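Putative fimbrial subunit (Corynebacterium diphtheriae, PDB 4HSQ) probably forms the shaft of a cell-surface pilus as the major pilin SpaD, this piece being its second and third domains, with a Lys-Asn isopeptide cross-link. Local coordinates at residues F41-F53 / V73-L87. Numbering follows the deposited sequence.
Sequences FRFEDELDKRLDF and VNDPATDGNKLVVTL
Asn81 ND2 shows how one buried side chain can tie a turn to a neighbouring loop. It reaches Leu51 O at 2.9 Å, the straighter bond at 158°, and Asp48 O also at 2.9 Å. Both acceptors lie close to the amide plane, and Leu47 O adds a third, weak bond. Asp48 O also takes Leu51 N, which comes from the other face of its carbonyl and closes a type I turn. The other polar atom of the amide, Asn81 OD1, accepts from a water that in turn accepts from Phe53 N, so both ends of the group are held and its rotation is fixed. Beyond the turn, strands 41-46 and 82-87 run antiparallel, with paired bonds linking Phe43 to Val85 and Asp45 to Leu83. On one face of this ladder Lys82, bent at chi3 (96°), brings NZ to 3.0 Å from Glu44 OE1, above the carboxylate plane; Arg42 NE donates to Glu44 OE2 at 2.7 Å, so the carboxylate is shared between two cations. Leu83, on the other face, sets CD1 over the Phe53 ring, 3.9 Å from its centroid, while Pro76 CD packs 3.8 Å from Phe53 CD2. Antiparallel neighbours of one sheet, with Phe43, Val85 and Leu83 turned to the same face and Phe43 packed on Ile25 and Leu103 of the other sheet, are consistent with the CnaA-like, immunoglobulin-type beta sandwich of a pilin domain.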
loop_
_atom_site.group_PDB
_atom_site.type_symbol
_atom_site.label_atom_id
_atom_site.label_comp_id
_atom_site.label_asym_id
_atom_site.label_seq_id
_atom_site.Cartn_x
_atom_site.Cartn_y
_atom_site.Cartn_z
ATOM N N PHE A 41 -12.834 -21.146 -15.801
ATOM C CA PHE A 41 -12.897 -19.767 -15.332
ATOM C C PHE A 41 -11.716 -19.528 -14.420
ATOM O O PHE A 41 -11.514 -20.300 -13.485
ATOM C CB PHE A 41 -14.212 -19.471 -14.577
ATOM C CG PHE A 41 -14.450 -17.997 -14.356
ATOM C CD1 PHE A 41 -13.799 -17.313 -13.335
ATOM C CD2 PHE A 41 -15.294 -17.282 -15.192
ATOM C CE1 PHE A 41 -13.983 -15.942 -13.159
ATOM C CE2 PHE A 41 -15.479 -15.906 -15.017
ATOM C CZ PHE A 41 -14.824 -15.248 -13.998
ATOM N N ARG A 42 -10.938 -18.477 -14.675
ATOM C CA ARG A 42 -9.829 -18.132 -13.788
ATOM C C ARG A 42 -9.579 -16.619 -13.757
ATOM O O ARG A 42 -9.985 -15.890 -14.660
ATOM C CB ARG A 42 -8.536 -18.891 -14.155
ATOM C CG ARG A 42 -7.825 -18.417 -15.442
ATOM C CD ARG A 42 -6.696 -19.368 -15.796
ATOM N NE ARG A 42 -5.867 -18.849 -16.889
ATOM C CZ ARG A 42 -6.012 -19.181 -18.169
ATOM N NH1 ARG A 42 -6.975 -20.018 -18.541
ATOM N NH2 ARG A 42 -5.204 -18.672 -19.088
ATOM N N PHE A 43 -8.946 -16.159 -12.675
ATOM C CA PHE A 43 -8.474 -14.795 -12.528
ATOM C C PHE A 43 -6.997 -14.837 -12.614
ATOM O O PHE A 43 -6.390 -15.712 -12.004
ATOM C CB PHE A 43 -8.877 -14.188 -11.156
ATOM C CG PHE A 43 -10.317 -14.297 -10.746
ATOM C CD1 PHE A 43 -11.159 -13.193 -10.810
ATOM C CD2 PHE A 43 -10.815 -15.480 -10.195
ATOM C CE1 PHE A 43 -12.488 -13.274 -10.369
ATOM C CE2 PHE A 43 -12.143 -15.558 -9.742
ATOM C CZ PHE A 43 -12.963 -14.447 -9.818
ATOM N N GLU A 44 -6.388 -13.857 -13.294
ATOM C CA GLU A 44 -4.939 -13.745 -13.370
ATOM C C GLU A 44 -4.558 -12.346 -13.001
ATOM O O GLU A 44 -5.271 -11.420 -13.363
ATOM C CB GLU A 44 -4.409 -14.115 -14.767
ATOM C CG GLU A 44 -4.408 -15.618 -14.965
ATOM C CD GLU A 44 -3.641 -16.134 -16.162
ATOM O OE1 GLU A 44 -2.974 -15.322 -16.841
ATOM O OE2 GLU A 44 -3.716 -17.354 -16.426
ATOM N N ASP A 45 -3.472 -12.184 -12.242
ATOM C CA ASP A 45 -3.038 -10.855 -11.834
ATOM C C ASP A 45 -1.535 -10.834 -11.652
ATOM O O ASP A 45 -0.996 -11.515 -10.760
ATOM C CB ASP A 45 -3.763 -10.428 -10.535
ATOM C CG ASP A 45 -3.614 -8.951 -10.193
ATOM O OD1 ASP A 45 -2.508 -8.413 -10.371
ATOM O OD2 ASP A 45 -4.553 -8.383 -9.586
ATOM N N GLU A 46 -0.858 -10.048 -12.510
ATOM C CA GLU A 46 0.597 -9.844 -12.483
ATOM C C GLU A 46 0.887 -8.840 -11.417
ATOM O O GLU A 46 0.660 -7.635 -11.586
ATOM C CB GLU A 46 1.125 -9.353 -13.842
ATOM C CG GLU A 46 1.008 -10.382 -14.957
ATOM C CD GLU A 46 1.515 -9.860 -16.287
ATOM O OE1 GLU A 46 2.747 -9.674 -16.421
ATOM O OE2 GLU A 46 0.677 -9.591 -17.177
ATOM N N LEU A 47 1.301 -9.330 -10.277
ATOM C CA LEU A 47 1.530 -8.425 -9.174
ATOM C C LEU A 47 2.839 -7.725 -9.315
ATOM O O LEU A 47 3.851 -8.348 -9.661
ATOM C CB LEU A 47 1.501 -9.190 -7.846
ATOM C CG LEU A 47 0.186 -9.908 -7.530
ATOM C CD1 LEU A 47 0.339 -10.724 -6.262
ATOM C CD2 LEU A 47 -0.978 -8.903 -7.402
ATOM N N ASP A 48 2.830 -6.426 -9.021
ATOM C CA ASP A 48 4.054 -5.619 -8.997
ATOM C C ASP A 48 5.060 -6.351 -8.097
ATOM O O ASP A 48 4.681 -6.930 -7.064
ATOM C CB ASP A 48 3.750 -4.194 -8.488
ATOM C CG ASP A 48 4.961 -3.286 -8.475
ATOM O OD1 ASP A 48 5.029 -2.378 -9.324
ATOM O OD2 ASP A 48 5.848 -3.489 -7.619
ATOM N N LYS A 49 6.334 -6.365 -8.521
ATOM C CA LYS A 49 7.411 -7.077 -7.831
ATOM C C LYS A 49 7.633 -6.605 -6.378
ATOM O O LYS A 49 8.166 -7.362 -5.579
ATOM C CB LYS A 49 8.719 -6.994 -8.631
ATOM C CG LYS A 49 8.679 -7.737 -9.993
ATOM C CD LYS A 49 8.471 -9.269 -9.932
ATOM C CE LYS A 49 9.758 -10.057 -9.846
ATOM N NZ LYS A 49 9.505 -11.521 -9.773
ATOM N N ARG A 50 7.149 -5.412 -6.016
ATOM C CA ARG A 50 7.259 -4.897 -4.650
ATOM C C ARG A 50 6.169 -5.497 -3.748
ATOM O O ARG A 50 6.161 -5.255 -2.549
ATOM C CB ARG A 50 7.175 -3.352 -4.662
ATOM C CG ARG A 50 8.401 -2.737 -5.361
ATOM C CD ARG A 50 8.174 -1.256 -5.637
ATOM N NE ARG A 50 7.165 -1.077 -6.694
ATOM C CZ ARG A 50 6.794 0.098 -7.183
ATOM N NH1 ARG A 50 7.311 1.215 -6.697
ATOM N NH2 ARG A 50 5.857 0.168 -8.123
ATOM N N LEU A 51 5.239 -6.277 -4.317
ATOM C CA LEU A 51 4.194 -6.870 -3.475
ATOM C C LEU A 51 4.524 -8.268 -3.105
ATOM O O LEU A 51 5.077 -8.989 -3.920
ATOM C CB LEU A 51 2.852 -6.881 -4.197
ATOM C CG LEU A 51 2.244 -5.515 -4.569
ATOM C CD1 LEU A 51 0.971 -5.714 -5.383
ATOM C CD2 LEU A 51 2.016 -4.647 -3.304
ATOM N N ASP A 52 4.151 -8.660 -1.868
ATOM C CA ASP A 52 4.185 -10.030 -1.373
ATOM C C ASP A 52 2.767 -10.464 -1.238
ATOM O O ASP A 52 2.045 -9.933 -0.366
ATOM C CB ASP A 52 4.871 -10.139 0.005
ATOM C CG ASP A 52 6.377 -10.047 -0.014
ATOM O OD1 ASP A 52 6.991 -10.480 -1.022
ATOM O OD2 ASP A 52 6.952 -9.620 1.008
ATOM N N PHE A 53 2.340 -11.415 -2.072
ATOM C CA PHE A 53 0.994 -11.967 -1.964
ATOM C C PHE A 53 0.852 -12.658 -0.595
ATOM O O PHE A 53 1.771 -13.367 -0.188
ATOM C CB PHE A 53 0.767 -12.985 -3.117
ATOM C CG PHE A 53 -0.468 -13.824 -2.952
ATOM C CD1 PHE A 53 -1.731 -13.286 -3.183
ATOM C CD2 PHE A 53 -0.375 -15.154 -2.554
ATOM C CE1 PHE A 53 -2.884 -14.061 -3.004
ATOM C CE2 PHE A 53 -1.525 -15.938 -2.406
ATOM C CZ PHE A 53 -2.774 -15.386 -2.633
ATOM N N VAL A 73 -4.993 -21.942 -6.046
ATOM C CA VAL A 73 -4.156 -20.742 -6.001
ATOM C C VAL A 73 -2.770 -21.193 -6.349
ATOM O O VAL A 73 -2.294 -22.178 -5.776
ATOM C CB VAL A 73 -4.173 -20.016 -4.618
ATOM C CG1 VAL A 73 -3.550 -18.615 -4.729
ATOM C CG2 VAL A 73 -5.582 -19.909 -4.057
ATOM N N ASN A 74 -2.089 -20.485 -7.229
ATOM C CA ASN A 74 -0.691 -20.854 -7.504
ATOM C C ASN A 74 0.194 -20.211 -6.389
ATOM O O ASN A 74 -0.329 -19.719 -5.377
ATOM C CB ASN A 74 -0.308 -20.375 -8.931
ATOM C CG ASN A 74 -0.155 -18.868 -9.058
ATOM O OD1 ASN A 74 -0.757 -18.073 -8.311
ATOM N ND2 ASN A 74 0.730 -18.446 -9.940
ATOM N N ASP A 75 1.505 -20.182 -6.589
ATOM C CA ASP A 75 2.441 -19.516 -5.677
ATOM C C ASP A 75 3.072 -18.359 -6.464
ATOM O O ASP A 75 3.972 -18.620 -7.269
ATOM C CB ASP A 75 3.505 -20.494 -5.130
ATOM C CG ASP A 75 4.521 -19.860 -4.171
ATOM O OD1 ASP A 75 4.209 -18.801 -3.578
ATOM O OD2 ASP A 75 5.605 -20.427 -4.000
ATOM N N PRO A 76 2.586 -17.090 -6.317
ATOM C CA PRO A 76 3.151 -15.988 -7.119
ATOM C C PRO A 76 4.678 -15.876 -7.019
ATOM O O PRO A 76 5.302 -15.638 -8.043
ATOM C CB PRO A 76 2.447 -14.754 -6.554
ATOM C CG PRO A 76 1.090 -15.297 -6.172
ATOM C CD PRO A 76 1.474 -16.604 -5.477
ATOM N N ALA A 77 5.279 -16.124 -5.845
ATOM C CA ALA A 77 6.738 -16.059 -5.676
ATOM C C ALA A 77 7.504 -16.933 -6.715
ATOM O O ALA A 77 8.598 -16.546 -7.120
ATOM C CB ALA A 77 7.134 -16.470 -4.264
ATOM N N THR A 78 6.921 -18.071 -7.171
ATOM C CA THR A 78 7.581 -18.955 -8.153
ATOM C C THR A 78 6.966 -18.813 -9.559
ATOM O O THR A 78 7.296 -19.588 -10.468
ATOM C CB THR A 78 7.533 -20.414 -7.670
ATOM O OG1 THR A 78 6.168 -20.843 -7.632
ATOM C CG2 THR A 78 8.174 -20.592 -6.301
ATOM N N ASP A 79 6.078 -17.844 -9.751
ATOM C CA ASP A 79 5.470 -17.636 -11.061
ATOM C C ASP A 79 5.646 -16.173 -11.487
ATOM O O ASP A 79 4.757 -15.604 -12.091
ATOM C CB ASP A 79 3.981 -18.052 -11.032
ATOM C CG ASP A 79 3.407 -18.561 -12.340
ATOM O OD1 ASP A 79 4.145 -18.584 -13.347
ATOM O OD2 ASP A 79 2.222 -18.969 -12.350
ATOM N N GLY A 80 6.813 -15.597 -11.185
ATOM C CA GLY A 80 7.160 -14.214 -11.503
ATOM C C GLY A 80 6.210 -13.202 -10.875
ATOM O O GLY A 80 5.916 -12.168 -11.477
ATOM N N ASN A 81 5.701 -13.521 -9.676
ATOM C CA ASN A 81 4.732 -12.713 -8.919
ATOM C C ASN A 81 3.374 -12.637 -9.619
ATOM O O ASN A 81 2.545 -11.790 -9.274
ATOM C CB ASN A 81 5.255 -11.300 -8.555
ATOM C CG ASN A 81 5.058 -11.061 -7.085
ATOM O OD1 ASN A 81 5.010 -12.015 -6.300
ATOM N ND2 ASN A 81 4.893 -9.812 -6.673
ATOM N N LYS A 82 3.113 -13.559 -10.541
ATOM C CA LYS A 82 1.788 -13.604 -11.148
ATOM C C LYS A 82 0.892 -14.488 -10.272
ATOM O O LYS A 82 1.260 -15.620 -9.953
ATOM C CB LYS A 82 1.832 -14.118 -12.606
ATOM C CG LYS A 82 0.464 -14.011 -13.293
ATOM C CD LYS A 82 0.517 -14.325 -14.776
ATOM C CE LYS A 82 0.167 -15.753 -15.098
ATOM N NZ LYS A 82 -0.086 -15.925 -16.552
ATOM N N LEU A 83 -0.264 -13.956 -9.862
ATOM C CA LEU A 83 -1.275 -14.698 -9.105
ATOM C C LEU A 83 -2.281 -15.313 -10.079
ATOM O O LEU A 83 -2.763 -14.626 -10.980
ATOM C CB LEU A 83 -2.032 -13.768 -8.115
ATOM C CG LEU A 83 -3.223 -14.401 -7.356
ATOM C CD1 LEU A 83 -2.732 -15.472 -6.394
ATOM C CD2 LEU A 83 -4.022 -13.316 -6.584
ATOM N N VAL A 84 -2.599 -16.599 -9.904
ATOM C CA VAL A 84 -3.611 -17.264 -10.735
ATOM C C VAL A 84 -4.574 -17.979 -9.793
ATOM O O VAL A 84 -4.143 -18.838 -9.029
ATOM C CB VAL A 84 -3.004 -18.251 -11.784
ATOM C CG1 VAL A 84 -4.102 -18.835 -12.669
ATOM C CG2 VAL A 84 -1.942 -17.571 -12.649
ATOM N N VAL A 85 -5.857 -17.623 -9.853
ATOM C CA VAL A 85 -6.918 -18.254 -9.055
ATOM C C VAL A 85 -7.819 -18.947 -10.051
ATOM O O VAL A 85 -8.463 -18.270 -10.844
ATOM C CB VAL A 85 -7.678 -17.240 -8.157
ATOM C CG1 VAL A 85 -8.772 -17.953 -7.366
ATOM C CG2 VAL A 85 -6.705 -16.510 -7.227
ATOM N N THR A 86 -7.806 -20.286 -10.061
ATOM C CA THR A 86 -8.522 -21.097 -11.059
ATOM C C THR A 86 -9.658 -21.850 -10.429
ATOM O O THR A 86 -9.433 -22.571 -9.468
ATOM C CB THR A 86 -7.539 -22.080 -11.705
ATOM O OG1 THR A 86 -6.386 -21.378 -12.167
ATOM C CG2 THR A 86 -8.157 -22.865 -12.866
ATOM N N LEU A 87 -10.864 -21.745 -10.987
ATOM C CA LEU A 87 -11.966 -22.526 -10.435
ATOM C C LEU A 87 -11.740 -23.977 -10.772
ATOM O O LEU A 87 -11.262 -24.296 -11.872
ATOM C CB LEU A 87 -13.351 -22.071 -10.926
ATOM C CG LEU A 87 -13.733 -20.604 -10.721
ATOM C CD1 LEU A 87 -15.210 -20.425 -10.991
ATOM C CD2 LEU A 87 -13.414 -20.118 -9.296
HETATM O O HOH W 1 -11.289 -23.383 -14.525
HETATM O O HOH W 2 4.645 -9.560 -11.856
HETATM O O HOH W 3 4.241 -12.585 -3.794
#